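Local coordinates for protein MerB2 (Bacillus megaterium, PDB 5C17) that probably cleaves the carbon-mercury bond of organomercurials as an alkylmercury lyase, and is seen here with mercury(II) bound, at residues A[60-64]-A[65-69]. Residues are numbered along the deposited sequence; the frame is centred on the assembly and turned at random. Where two conformers were deposited one is given.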
# COMPACT_ATOMS: atom_id res chain seq x y z
N LYS A 60 -9.12 -9.23 13.73
CA LYS A 60 -8.15 -8.95 14.79
C LYS A 60 -6.72 -9.18 14.31
O LYS A 60 -5.84 -8.35 14.55
CB LYS A 60 -8.44 -9.82 16.03
CG LYS A 60 -7.48 -9.61 17.18
CD LYS A 60 -7.86 -10.42 18.42
CE LYS A 60 -6.93 -10.10 19.58
NZ LYS A 60 -7.41 -10.70 20.85
N ILE A 61 -6.48 -10.30 13.63
CA ILE A 61 -5.14 -10.62 13.13
C ILE A 61 -4.70 -9.60 12.09
O ILE A 61 -3.56 -9.12 12.12
CB ILE A 61 -5.09 -12.05 12.56
CG1 ILE A 61 -5.08 -13.05 13.71
CG2 ILE A 61 -3.84 -12.25 11.69
CD1 ILE A 61 -5.43 -14.46 13.30
N LEU A 62 -5.58 -9.28 11.14
CA LEU A 62 -5.23 -8.33 10.08
C LEU A 62 -4.90 -6.96 10.67
O LEU A 62 -4.00 -6.28 10.21
CB LEU A 62 -6.34 -8.22 9.04
CG LEU A 62 -6.66 -9.49 8.27
CD1 LEU A 62 -7.91 -9.28 7.43
CD2 LEU A 62 -5.49 -9.94 7.44
N ALA A 63 -5.63 -6.57 11.71
CA ALA A 63 -5.38 -5.30 12.37
C ALA A 63 -4.05 -5.32 13.16
O ALA A 63 -3.30 -4.34 13.14
CB ALA A 63 -6.54 -4.90 13.25
N GLN A 64 -3.77 -6.43 13.83
CA GLN A 64 -2.50 -6.58 14.54
C GLN A 64 -1.32 -6.45 13.57
O GLN A 64 -0.31 -5.81 13.89
CB GLN A 64 -2.43 -7.94 15.27
CG GLN A 64 -3.33 -8.04 16.50
CD GLN A 64 -3.38 -9.45 17.12
OE1 GLN A 64 -3.31 -10.47 16.42
NE2 GLN A 64 -3.50 -9.49 18.45
N ARG A 65 -1.47 -7.03 12.38
CA ARG A 65 -0.43 -6.98 11.34
C ARG A 65 -0.45 -5.64 10.60
O ARG A 65 0.38 -5.40 9.73
CB ARG A 65 -0.64 -8.12 10.34
CG ARG A 65 -0.33 -9.48 10.91
CD ARG A 65 -0.57 -10.58 9.88
NE ARG A 65 -0.04 -11.87 10.29
CZ ARG A 65 1.21 -12.25 10.11
NH1 ARG A 65 2.07 -11.43 9.52
NH2 ARG A 65 1.61 -13.45 10.52
N GLN A 66 -1.37 -4.77 10.97
CA GLN A 66 -1.56 -3.47 10.32
C GLN A 66 -1.67 -3.61 8.80
O GLN A 66 -1.24 -2.75 8.04
CB GLN A 66 -0.46 -2.49 10.73
CG GLN A 66 -0.40 -2.28 12.22
CD GLN A 66 0.65 -1.26 12.64
OE1 GLN A 66 1.57 -0.96 11.91
NE2 GLN A 66 0.49 -0.73 13.84
N MET A 67 -2.30 -4.71 8.39
CA MET A 67 -2.71 -4.91 7.00
C MET A 67 -4.04 -4.26 6.69
O MET A 67 -4.39 -4.08 5.52
CB MET A 67 -2.76 -6.40 6.68
CG MET A 67 -1.37 -7.02 6.62
SD MET A 67 -1.38 -8.80 6.45
CE MET A 67 -2.11 -8.94 4.83
N ILE A 68 -4.77 -3.93 7.75
CA ILE A 68 -5.92 -3.04 7.71
C ILE A 68 -5.73 -2.02 8.82
O ILE A 68 -4.99 -2.27 9.78
CB ILE A 68 -7.27 -3.79 7.88
CG1 ILE A 68 -7.39 -4.41 9.27
CG2 ILE A 68 -7.44 -4.84 6.79
CD1 ILE A 68 -8.73 -5.06 9.54
N VAL A 69 -6.39 -0.88 8.66
CA VAL A 69 -6.34 0.21 9.63
C VAL A 69 -7.74 0.54 10.07
O VAL A 69 -8.63 0.67 9.24
CB VAL A 69 -5.63 1.47 9.07
CG1 VAL A 69 -5.87 2.70 9.97
CG2 VAL A 69 -4.16 1.19 8.91
O HOH W 1 -4.11 -1.70 12.33
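Arg65 runs alongside Ile61, one helical turn earlier, with both side chains pointing the same way. CG of Arg65 is anti to its carbonyl carbon (chi1 -70°) and the chain stays extended to NE, which carries the aliphatic part past the isoleucine branch: CG2 of Ile61 meets the rim of the guanidinium, close to level with it, 4.1 Å from NE. A long residue with an apolar stem and a charged head suits this place, because the head reaches Ser156 and Glu157, ahead of helix 160-164, where NH1 bonds to the carbonyl of Ser156 and NH2 forms a salt bridge with Glu157. A methionine in its place would probably leave the Glu157 carboxylate without this positive mate and the Ser156 carbonyl without its donor. At the backbone, Arg65 N closes the last regular helical bond, to Ile61 O at 3.0 Å. The chain then ends helix 52-64 in a Schellman motif: Met67 N reaches back to Leu62 O (2.9 Å) and Gln66 N to Ala63 O (2.9 Å). Gln66 takes the positive phi (51°) that this reversal demands. The turn sends the chain into edge strand 68-70 of the large antiparallel sheet, and Ile68 folds back over the helix. With chi1 at 65° its CG1 is flanked by both backbone branches, bringing that arm against the helix, 4.0 Å from Leu62 CB and 4.1 Å from Ala63 CB. The short alanine lets the isoleucine lie close to the helix backbone, and Leu62 and Ile68 both pack on Leu26 of helix 22-34. One water donates to both Ala63 O and Ile68 O, tying the helix end to the strand.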